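Local coordinates for beta-Ala-His dipeptidase (Homo sapiens, PDB 3DLJ), which hydrolyses Xaa-His dipeptides, above all carnosine and anserine, as a secreted zinc metallopeptidase of the M20 family that carries two zinc ions per subunit, at residues G103-Q114 and V167-E178; R49-A60 and S85-L93. One frame throughout, in Å; residues are numbered along the deposited sequence.

Interaction 1: G103-Q114 and V167-E178; sequences GTVCFYGHLDVQ and VNIKFIIEGMEE. With ZN (zinc ion), chain D; ZN (zinc ion), chain C.
Strands 104-110 and 168-174 pair in parallel, side by side in the mixed sheet of the M20 catalytic domain, and the end of strand 104-110 and the loop after 168-174 supply ligands to the two-zinc site. Backbone bonds alternate along the whole ladder, from Asn168 N to Gly103 O up to Leu111 N to Glu174 O (2.9 Å). On one sheet face Phe107 presents its ring edge to Ile173 CD1. On the other, Tyr108 OH donates to the anti lone pair of Glu174 OE2 at 2.6 Å, and Ser181 bonds the same oxygen. His110 binds one zinc ion through NE2 (2.0 Å), with Asp143 and Asp206 completing its protein ligands. Glu177, probably the proton acceptor, lies across one face of this imidazole: its CB makes a CH-pi contact 3.5 Å from the ring centroid, and its carboxylate is turned only 24° from the ring plane. His110 ND1 donates to Asp112 O within the ring plane, which helps fix the ring's rotation. Asp112, with CG set between its backbone N and carbonyl carbon (chi1 63°), reaches the turn at Glu177 and Glu178. Its OD2 takes Glu178 N on the syn lone pair (2.8 Å) and also bonds Ser41. Glu178 OE1 binds the second zinc ion together with His456 and with Asp143, which bridges the two metals. Gln114 NE2 meets Glu178 OE2 at 2.8 Å, from above the carboxylate plane.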
loop_
_atom_site.group_PDB
_atom_site.type_symbol
_atom_site.label_atom_id
_atom_site.label_comp_id
_atom_site.label_asym_id
_atom_site.label_seq_id
_atom_site.Cartn_x
_atom_site.Cartn_y
_atom_site.Cartn_z
ATOM N N GLY A 103 -19.533 21.369 -3.829
ATOM C CA GLY A 103 -18.578 20.522 -4.547
ATOM C C GLY A 103 -18.678 19.090 -4.039
ATOM O O GLY A 103 -19.355 18.833 -3.020
ATOM N N THR A 104 -18.006 18.157 -4.730
ATOM C CA THR A 104 -18.023 16.739 -4.358
ATOM C C THR A 104 -16.631 16.113 -4.293
ATOM O O THR A 104 -15.863 16.182 -5.259
ATOM C CB THR A 104 -18.899 15.896 -5.324
ATOM O OG1 THR A 104 -20.242 16.402 -5.328
ATOM C CG2 THR A 104 -18.912 14.406 -4.915
ATOM N N VAL A 105 -16.333 15.487 -3.150
ATOM C CA VAL A 105 -15.070 14.781 -2.917
ATOM C C VAL A 105 -15.300 13.265 -2.770
ATOM O O VAL A 105 -16.199 12.836 -2.053
ATOM C CB VAL A 105 -14.340 15.308 -1.626
ATOM C CG1 VAL A 105 -13.043 14.590 -1.411
ATOM C CG2 VAL A 105 -14.101 16.827 -1.710
ATOM N N CYS A 106 -14.467 12.465 -3.433
ATOM C CA CYS A 106 -14.583 11.020 -3.347
ATOM C C CYS A 106 -13.422 10.402 -2.582
ATOM O O CYS A 106 -12.274 10.758 -2.790
ATOM C CB CYS A 106 -14.697 10.404 -4.747
ATOM S SG CYS A 106 -15.036 8.619 -4.753
ATOM N N PHE A 107 -13.726 9.458 -1.697
ATOM C CA PHE A 107 -12.687 8.761 -0.932
ATOM C C PHE A 107 -12.572 7.298 -1.334
ATOM O O PHE A 107 -13.563 6.590 -1.365
ATOM C CB PHE A 107 -13.000 8.839 0.565
ATOM C CG PHE A 107 -12.032 8.084 1.437
ATOM C CD1 PHE A 107 -10.853 8.680 1.867
ATOM C CD2 PHE A 107 -12.310 6.783 1.838
ATOM C CE1 PHE A 107 -9.960 7.972 2.689
ATOM C CE2 PHE A 107 -11.421 6.076 2.646
ATOM C CZ PHE A 107 -10.245 6.670 3.067
ATOM N N TYR A 108 -11.356 6.845 -1.597
ATOM C CA TYR A 108 -11.111 5.443 -1.918
ATOM C C TYR A 108 -10.401 4.779 -0.730
ATOM O O TYR A 108 -9.412 5.316 -0.200
ATOM C CB TYR A 108 -10.275 5.251 -3.222
ATOM C CG TYR A 108 -9.683 3.851 -3.280
ATOM C CD1 TYR A 108 -10.394 2.775 -3.857
ATOM C CD2 TYR A 108 -8.463 3.576 -2.675
ATOM C CE1 TYR A 108 -9.859 1.474 -3.843
ATOM C CE2 TYR A 108 -7.932 2.294 -2.661
ATOM C CZ TYR A 108 -8.622 1.261 -3.227
ATOM O OH TYR A 108 -8.054 0.014 -3.184
ATOM N N GLY A 109 -10.896 3.614 -0.315
ATOM C CA GLY A 109 -10.137 2.784 0.640
ATOM C C GLY A 109 -10.349 1.307 0.400
ATOM O O GLY A 109 -11.119 0.937 -0.473
ATOM N N HIS A 110 -9.673 0.460 1.171
ATOM C CA HIS A 110 -9.871 -1.008 1.067
ATOM C C HIS A 110 -9.958 -1.629 2.442
ATOM O O HIS A 110 -9.276 -1.184 3.381
ATOM C CB HIS A 110 -8.788 -1.704 0.216
ATOM C CG HIS A 110 -7.409 -1.691 0.826
ATOM N ND1 HIS A 110 -6.945 -2.691 1.659
ATOM C CD2 HIS A 110 -6.388 -0.808 0.704
ATOM C CE1 HIS A 110 -5.705 -2.422 2.031
ATOM N NE2 HIS A 110 -5.343 -1.285 1.463
ATOM N N LEU A 111 -10.824 -2.632 2.567
ATOM C CA LEU A 111 -11.064 -3.284 3.866
ATOM C C LEU A 111 -10.565 -4.734 3.931
ATOM O O LEU A 111 -10.754 -5.417 4.936
ATOM C CB LEU A 111 -12.532 -3.152 4.274
ATOM C CG LEU A 111 -12.896 -1.698 4.623
ATOM C CD1 LEU A 111 -14.388 -1.601 4.803
ATOM C CD2 LEU A 111 -12.196 -1.233 5.890
ATOM N N ASP A 112 -9.880 -5.175 2.874
ATOM C CA ASP A 112 -9.081 -6.399 2.940
ATOM C C ASP A 112 -7.686 -6.121 3.497
ATOM O O ASP A 112 -7.143 -5.015 3.349
ATOM C CB ASP A 112 -8.969 -7.084 1.564
ATOM C CG ASP A 112 -8.266 -6.223 0.545
ATOM O OD1 ASP A 112 -8.626 -5.019 0.423
ATOM O OD2 ASP A 112 -7.340 -6.739 -0.127
ATOM N N VAL A 113 -7.126 -7.155 4.133
ATOM C CA VAL A 113 -5.814 -7.098 4.783
ATOM C C VAL A 113 -4.874 -8.215 4.237
ATOM O O VAL A 113 -5.336 -9.233 3.652
ATOM C CB VAL A 113 -5.956 -7.186 6.343
ATOM C CG1 VAL A 113 -6.716 -5.980 6.897
ATOM C CG2 VAL A 113 -6.663 -8.468 6.742
ATOM N N GLN A 114 -3.567 -7.978 4.397
ATOM C CA GLN A 114 -2.511 -8.970 4.206
ATOM C C GLN A 114 -2.672 -10.068 5.262
ATOM O O GLN A 114 -3.109 -9.774 6.382
ATOM C CB GLN A 114 -1.131 -8.314 4.359
ATOM C CG GLN A 114 -0.665 -7.518 3.128
ATOM C CD GLN A 114 -0.273 -8.427 1.942
ATOM O OE1 GLN A 114 0.410 -9.430 2.121
ATOM N NE2 GLN A 114 -0.712 -8.073 0.745
ATOM N N VAL A 167 -18.834 19.713 1.907
ATOM C CA VAL A 167 -18.833 19.117 0.574
ATOM C C VAL A 167 -19.727 17.875 0.568
ATOM O O VAL A 167 -19.959 17.282 1.631
ATOM C CB VAL A 167 -17.398 18.729 0.124
ATOM C CG1 VAL A 167 -16.563 19.970 -0.160
ATOM C CG2 VAL A 167 -16.700 17.835 1.169
ATOM N N ASN A 168 -20.250 17.503 -0.607
ATOM C CA ASN A 168 -20.807 16.172 -0.798
ATOM C C ASN A 168 -19.648 15.171 -0.694
ATOM O O ASN A 168 -18.498 15.491 -1.009
ATOM C CB ASN A 168 -21.522 16.026 -2.153
ATOM C CG ASN A 168 -22.664 17.031 -2.353
ATOM O OD1 ASN A 168 -23.595 17.138 -1.547
ATOM N ND2 ASN A 168 -22.602 17.753 -3.462
ATOM N N ILE A 169 -19.934 13.969 -0.218
ATOM C CA ILE A 169 -18.897 12.965 -0.064
ATOM C C ILE A 169 -19.319 11.670 -0.708
ATOM O O ILE A 169 -20.410 11.146 -0.462
ATOM C CB ILE A 169 -18.524 12.734 1.424
ATOM C CG1 ILE A 169 -17.953 14.036 2.017
ATOM C CG2 ILE A 169 -17.516 11.573 1.564
ATOM C CD1 ILE A 169 -17.539 13.927 3.479
ATOM N N LYS A 170 -18.434 11.180 -1.561
ATOM C CA LYS A 170 -18.571 9.881 -2.151
ATOM C C LYS A 170 -17.521 8.922 -1.570
ATOM O O LYS A 170 -16.411 9.329 -1.182
ATOM C CB LYS A 170 -18.522 9.980 -3.684
ATOM C CG LYS A 170 -19.799 10.584 -4.285
ATOM C CD LYS A 170 -19.895 10.475 -5.806
ATOM C CE LYS A 170 -21.351 10.639 -6.246
ATOM N NZ LYS A 170 -21.566 11.048 -7.686
ATOM N N PHE A 171 -17.901 7.649 -1.468
ATOM C CA PHE A 171 -16.980 6.611 -0.997
ATOM C C PHE A 171 -16.933 5.514 -2.033
ATOM O O PHE A 171 -17.985 5.049 -2.501
ATOM C CB PHE A 171 -17.440 5.997 0.339
ATOM C CG PHE A 171 -17.904 7.004 1.386
ATOM C CD1 PHE A 171 -19.153 7.625 1.285
ATOM C CD2 PHE A 171 -17.122 7.261 2.507
ATOM C CE1 PHE A 171 -19.600 8.505 2.254
ATOM C CE2 PHE A 171 -17.558 8.143 3.489
ATOM C CZ PHE A 171 -18.794 8.777 3.367
ATOM N N ILE A 172 -15.725 5.117 -2.415
ATOM C CA ILE A 172 -15.511 3.846 -3.139
ATOM C C ILE A 172 -14.581 2.924 -2.319
ATOM O O ILE A 172 -13.383 3.190 -2.199
ATOM C CB ILE A 172 -15.000 4.051 -4.603
ATOM C CG1 ILE A 172 -14.766 2.705 -5.295
ATOM C CG2 ILE A 172 -13.732 4.945 -4.668
ATOM C CD1 ILE A 172 -14.329 2.838 -6.737
ATOM N N ILE A 173 -15.152 1.874 -1.728
ATOM C CA ILE A 173 -14.384 0.980 -0.865
ATOM C C ILE A 173 -14.442 -0.449 -1.388
ATOM O O ILE A 173 -15.530 -1.015 -1.575
ATOM C CB ILE A 173 -14.877 0.995 0.629
ATOM C CG1 ILE A 173 -15.167 2.422 1.167
ATOM C CG2 ILE A 173 -13.944 0.208 1.514
ATOM C CD1 ILE A 173 -13.983 3.376 1.317
ATOM N N GLU A 174 -13.265 -1.029 -1.615
ATOM C CA GLU A 174 -13.155 -2.389 -2.151
ATOM C C GLU A 174 -12.607 -3.358 -1.114
ATOM O O GLU A 174 -12.122 -2.947 -0.036
ATOM C CB GLU A 174 -12.276 -2.410 -3.407
ATOM C CG GLU A 174 -10.793 -2.110 -3.174
ATOM C CD GLU A 174 -9.893 -2.675 -4.270
ATOM O OE1 GLU A 174 -10.284 -3.668 -4.919
ATOM O OE2 GLU A 174 -8.785 -2.136 -4.477
ATOM N N GLY A 175 -12.688 -4.644 -1.453
ATOM C CA GLY A 175 -12.172 -5.695 -0.606
ATOM C C GLY A 175 -11.111 -6.585 -1.243
ATOM O O GLY A 175 -10.922 -7.717 -0.794
ATOM N N MET A 176 -10.422 -6.095 -2.271
ATOM C CA MET A 176 -9.394 -6.893 -2.967
ATOM C C MET A 176 -8.086 -6.163 -3.282
ATOM O O MET A 176 -7.379 -6.546 -4.221
ATOM C CB MET A 176 -9.955 -7.497 -4.276
ATOM C CG MET A 176 -11.072 -8.511 -4.100
ATOM S SD MET A 176 -10.550 -10.074 -3.344
ATOM C CE MET A 176 -9.596 -10.779 -4.700
ATOM N N GLU A 177 -7.749 -5.121 -2.523
ATOM C CA GLU A 177 -6.568 -4.304 -2.832
ATOM C C GLU A 177 -5.259 -5.067 -2.681
ATOM O O GLU A 177 -4.339 -4.897 -3.485
ATOM C CB GLU A 177 -6.552 -3.055 -1.965
ATOM C CG GLU A 177 -5.558 -1.968 -2.386
ATOM C CD GLU A 177 -4.160 -2.203 -1.845
ATOM O OE1 GLU A 177 -3.217 -1.650 -2.434
ATOM O OE2 GLU A 177 -3.996 -2.957 -0.854
ATOM N N GLU A 178 -5.178 -5.896 -1.636
ATOM C CA GLU A 178 -4.002 -6.733 -1.367
ATOM C C GLU A 178 -3.844 -7.912 -2.343
ATOM O O GLU A 178 -2.831 -8.615 -2.319
ATOM C CB GLU A 178 -4.036 -7.257 0.069
ATOM C CG GLU A 178 -4.184 -6.177 1.128
ATOM C CD GLU A 178 -2.948 -5.319 1.276
ATOM O OE1 GLU A 178 -2.971 -4.437 2.146
ATOM O OE2 GLU A 178 -1.935 -5.535 0.555
HETATM ZN ZN ZN D . -3.548 -0.536 1.698
HETATM ZN ZN ZN C . -1.341 -3.213 1.797
HETATM O O HOH W 1 -3.105 -4.928 4.787
#

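Interaction 2: R49-A60 and S85-L93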
loop_
_atom_site.group_PDB
_atom_site.type_symbol
_atom_site.label_atom_id
_atom_site.label_comp_id
_atom_site.label_asym_id
_atom_site.label_seq_id
_atom_site.Cartn_x
_atom_site.Cartn_y
_atom_site.Cartn_z
ATOM N N ARG A 49 -12.385 -15.691 2.842
ATOM C CA ARG A 49 -13.188 -14.950 1.868
ATOM C C ARG A 49 -14.596 -14.624 2.397
ATOM O O ARG A 49 -15.158 -13.583 2.060
ATOM C CB ARG A 49 -13.260 -15.721 0.542
ATOM C CG ARG A 49 -13.830 -14.947 -0.627
ATOM C CD ARG A 49 -13.057 -13.671 -0.853
ATOM N NE ARG A 49 -11.650 -13.931 -1.159
ATOM C CZ ARG A 49 -11.157 -14.009 -2.388
ATOM N NH1 ARG A 49 -11.945 -13.853 -3.443
ATOM N NH2 ARG A 49 -9.880 -14.236 -2.561
ATOM N N GLN A 50 -15.173 -15.505 3.217
ATOM C CA GLN A 50 -16.478 -15.225 3.871
ATOM C C GLN A 50 -16.369 -14.005 4.835
ATOM O O GLN A 50 -17.252 -13.144 4.872
ATOM C CB GLN A 50 -16.975 -16.466 4.622
ATOM C CG GLN A 50 -18.489 -16.534 4.825
ATOM N N GLU A 51 -15.283 -13.963 5.606
ATOM C CA GLU A 51 -14.990 -12.872 6.542
ATOM C C GLU A 51 -14.762 -11.545 5.816
ATOM O O GLU A 51 -15.050 -10.468 6.326
ATOM C CB GLU A 51 -13.767 -13.219 7.386
ATOM C CG GLU A 51 -14.062 -14.124 8.550
ATOM C CD GLU A 51 -15.178 -13.587 9.408
ATOM O OE1 GLU A 51 -14.912 -12.668 10.220
ATOM O OE2 GLU A 51 -16.328 -14.067 9.275
ATOM N N LEU A 52 -14.269 -11.641 4.599
ATOM C CA LEU A 52 -14.109 -10.475 3.757
ATOM C C LEU A 52 -15.454 -9.919 3.305
ATOM O O LEU A 52 -15.625 -8.713 3.257
ATOM C CB LEU A 52 -13.199 -10.830 2.587
ATOM C CG LEU A 52 -12.735 -9.781 1.593
ATOM C CD1 LEU A 52 -12.311 -8.424 2.224
ATOM C CD2 LEU A 52 -11.621 -10.416 0.758
ATOM N N PHE A 53 -16.407 -10.800 2.982
ATOM C CA PHE A 53 -17.764 -10.392 2.598
ATOM C C PHE A 53 -18.507 -9.763 3.772
ATOM O O PHE A 53 -19.292 -8.832 3.584
ATOM C CB PHE A 53 -18.577 -11.597 2.091
ATOM C CG PHE A 53 -18.482 -11.828 0.596
ATOM C CD1 PHE A 53 -17.355 -12.420 0.037
ATOM C CD2 PHE A 53 -19.540 -11.466 -0.239
ATOM C CE1 PHE A 53 -17.273 -12.636 -1.344
ATOM C CE2 PHE A 53 -19.476 -11.679 -1.608
ATOM C CZ PHE A 53 -18.348 -12.262 -2.167
ATOM N N ARG A 54 -18.284 -10.298 4.971
ATOM C CA ARG A 54 -18.911 -9.771 6.178
ATOM C C ARG A 54 -18.402 -8.363 6.490
ATOM O O ARG A 54 -19.177 -7.513 6.897
ATOM C CB ARG A 54 -18.665 -10.676 7.370
ATOM C CG ARG A 54 -19.580 -10.329 8.519
ATOM C CD ARG A 54 -19.539 -11.375 9.594
ATOM N NE ARG A 54 -18.243 -11.369 10.255
ATOM C CZ ARG A 54 -17.944 -10.639 11.320
ATOM N NH1 ARG A 54 -16.725 -10.734 11.825
ATOM N NH2 ARG A 54 -18.844 -9.817 11.879
ATOM N N MET A 55 -17.104 -8.146 6.275
ATOM C CA MET A 55 -16.452 -6.842 6.378
ATOM C C MET A 55 -17.107 -5.785 5.483
ATOM O O MET A 55 -17.460 -4.704 5.946
ATOM C CB MET A 55 -14.948 -6.969 6.038
ATOM C CG MET A 55 -14.097 -5.697 6.271
ATOM S SD MET A 55 -13.882 -5.174 7.989
ATOM C CE MET A 55 -15.314 -4.059 8.238
ATOM N N MET A 56 -17.251 -6.093 4.195
ATOM C CA MET A 56 -17.926 -5.195 3.262
ATOM C C MET A 56 -19.348 -4.909 3.711
ATOM O O MET A 56 -19.824 -3.786 3.564
ATOM C CB MET A 56 -17.897 -5.768 1.841
ATOM C CG MET A 56 -16.460 -6.070 1.345
ATOM S SD MET A 56 -15.320 -4.711 1.676
ATOM C CE MET A 56 -15.850 -3.518 0.445
ATOM N N ALA A 57 -20.028 -5.916 4.269
ATOM C CA ALA A 57 -21.396 -5.742 4.782
ATOM C C ALA A 57 -21.464 -4.846 6.022
ATOM O O ALA A 57 -22.372 -4.011 6.155
ATOM C CB ALA A 57 -22.030 -7.111 5.055
ATOM N N VAL A 58 -20.496 -5.006 6.922
ATOM C CA VAL A 58 -20.384 -4.161 8.121
ATOM C C VAL A 58 -20.129 -2.676 7.765
ATOM O O VAL A 58 -20.753 -1.765 8.348
ATOM C CB VAL A 58 -19.293 -4.699 9.090
ATOM C CG1 VAL A 58 -18.934 -3.652 10.186
ATOM C CG2 VAL A 58 -19.754 -6.010 9.727
ATOM N N ALA A 59 -19.226 -2.460 6.804
ATOM C CA ALA A 59 -18.953 -1.138 6.224
ATOM C C ALA A 59 -20.154 -0.523 5.473
ATOM O O ALA A 59 -20.427 0.666 5.621
ATOM C CB ALA A 59 -17.721 -1.200 5.311
ATOM N N ALA A 60 -20.861 -1.324 4.670
ATOM C CA ALA A 60 -22.065 -0.851 3.965
ATOM C C ALA A 60 -23.096 -0.380 4.961
ATOM O O ALA A 60 -23.756 0.641 4.739
ATOM C CB ALA A 60 -22.660 -1.949 3.109
ATOM N N SER A 85 -12.276 -21.325 -8.608
ATOM C CA SER A 85 -12.622 -19.914 -8.422
ATOM C C SER A 85 -13.127 -19.573 -7.009
ATOM O O SER A 85 -13.366 -20.467 -6.196
ATOM C CB SER A 85 -13.628 -19.453 -9.489
ATOM O OG SER A 85 -14.950 -19.816 -9.150
ATOM N N LEU A 86 -13.260 -18.271 -6.745
ATOM C CA LEU A 86 -13.806 -17.719 -5.488
ATOM C C LEU A 86 -14.619 -16.469 -5.823
ATOM O O LEU A 86 -14.261 -15.745 -6.761
ATOM C CB LEU A 86 -12.676 -17.319 -4.525
ATOM C CG LEU A 86 -12.064 -18.346 -3.569
ATOM C CD1 LEU A 86 -10.853 -17.742 -2.894
ATOM C CD2 LEU A 86 -13.066 -18.863 -2.533
ATOM N N PRO A 87 -15.697 -16.199 -5.061
ATOM C CA PRO A 87 -16.419 -14.930 -5.231
ATOM C C PRO A 87 -15.556 -13.748 -4.811
ATOM O O PRO A 87 -14.828 -13.847 -3.829
ATOM C CB PRO A 87 -17.608 -15.054 -4.275
ATOM C CG PRO A 87 -17.664 -16.473 -3.890
ATOM C CD PRO A 87 -16.298 -17.027 -4.004
ATOM N N ILE A 88 -15.629 -12.658 -5.567
ATOM C CA ILE A 88 -14.998 -11.393 -5.180
ATOM C C ILE A 88 -15.980 -10.651 -4.269
ATOM O O ILE A 88 -17.198 -10.681 -4.528
ATOM C CB ILE A 88 -14.652 -10.531 -6.419
ATOM C CG1 ILE A 88 -13.675 -11.275 -7.338
ATOM C CG2 ILE A 88 -14.051 -9.196 -6.037
ATOM C CD1 ILE A 88 -13.852 -10.898 -8.819
ATOM N N PRO A 89 -15.470 -10.039 -3.166
ATOM C CA PRO A 89 -16.265 -9.155 -2.308
ATOM C C PRO A 89 -16.829 -7.944 -3.048
ATOM O O PRO A 89 -16.146 -7.399 -3.928
ATOM C CB PRO A 89 -15.251 -8.691 -1.247
ATOM C CG PRO A 89 -13.932 -8.932 -1.851
ATOM C CD PRO A 89 -14.114 -10.212 -2.613
ATOM N N PRO A 90 -18.058 -7.513 -2.682
ATOM C CA PRO A 90 -18.677 -6.385 -3.365
ATOM C C PRO A 90 -17.873 -5.118 -3.188
ATOM O O PRO A 90 -17.076 -5.005 -2.246
ATOM C CB PRO A 90 -20.062 -6.258 -2.698
ATOM C CG PRO A 90 -19.926 -6.921 -1.379
ATOM C CD PRO A 90 -18.934 -8.055 -1.626
ATOM N N VAL A 91 -18.035 -4.194 -4.122
ATOM C CA VAL A 91 -17.430 -2.897 -3.973
ATOM C C VAL A 91 -18.536 -1.974 -3.448
ATOM O O VAL A 91 -19.650 -1.968 -3.974
ATOM C CB VAL A 91 -16.809 -2.380 -5.283
ATOM C CG1 VAL A 91 -16.488 -0.904 -5.160
ATOM C CG2 VAL A 91 -15.520 -3.168 -5.617
ATOM N N ILE A 92 -18.236 -1.233 -2.385
ATOM C CA ILE A 92 -19.163 -0.229 -1.923
ATOM C C ILE A 92 -18.991 1.018 -2.763
ATOM O O ILE A 92 -17.878 1.527 -2.908
ATOM C CB ILE A 92 -18.984 0.094 -0.434
ATOM C CG1 ILE A 92 -19.402 -1.119 0.396
ATOM C CG2 ILE A 92 -19.785 1.374 -0.052
ATOM C CD1 ILE A 92 -19.075 -0.990 1.846
ATOM N N LEU A 93 -20.106 1.468 -3.341
ATOM C CA LEU A 93 -20.187 2.761 -4.006
ATOM C C LEU A 93 -21.245 3.597 -3.308
ATOM O O LEU A 93 -22.444 3.394 -3.541
ATOM C CB LEU A 93 -20.540 2.592 -5.484
ATOM C CG LEU A 93 -19.509 1.961 -6.432
ATOM C CD1 LEU A 93 -20.081 1.978 -7.838
ATOM C CD2 LEU A 93 -18.201 2.714 -6.396
#
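Arg49 and Phe53 of helix 49-60 close over the proline-rich segment 85-93, each with a flat group turned to a different part of it. The Arg49 chain bends at chi2 and chi3, which curls the guanidinium back to the backbone of Pro87. NH1 donates to Pro87 O at 2.9 Å. The oxygen lies near the guanidinium plane, but the donor stands above the carbonyl plane, 41° out of it. Leu86 CD1 rests over one guanidinium face. NH1 also bonds Gln78 OE1, in the strand paired with 85-87. Replacing Arg49 by an alanine removes the guanidinium, which would probably leave Pro87 O and Gln78 OE1 without this donor and Leu86 CD1 without the flat face it rests on. The Phe53 ring takes Pro89 CA over one face, a CH-pi contact 3.9 Å from the ring centroid. Its CZ reaches Pro87 CB at 3.6 Å, while CE2 meets Pro90 CD. Leu52 meets the CB-CG part of the Pro89 ring, with CG 3.7 Å from Pro89 CG. Met56 folds over the next step: its CG touches Pro89 CB, and its CE reaches Pro90 O at 3.3 Å. Farther on, Ile92 CD1 fits against the helix backbone near Met56 O and touches Ala59 CB at 3.7 Å. The helix packs mainly by apolar contacts, plus the Arg49 hydrogen bond, on the link from the 77-79/85-87 hairpin into strand 91-96, an inner strand of the main sheet. Helix 49-60 runs nearly parallel to strand 91-93 (11°). Trp34 of helix 24-35 touches Ala59, and strand 69-73 borders Ala60 and Pro90.

In the fold
Interactions 1 and 2 meet along one sheet, their centres about 13 Å apart. Strand 91-96, whose first residues belong to interaction 2, lies antiparallel beside strand 168-174 of interaction 1. Ile92 N is 2.8 Å from Ile173 O, a probable hydrogen bond. The helix of interaction 2 packs on the face of the sheet that carries Phe171 and Ile173. Leu111, just past its strand, also meets the helix, with CD1 3.4 Å from Ala59 CB, and Leu52 CD2 is 3.2 Å from Gly175 O. Interaction 1 holds ligands of both zinc ions, interaction 2 none. The Leu52 side chain lies about 12 Å from a zinc ion and about 4 Å from that of Asp112, a probable active-site residue.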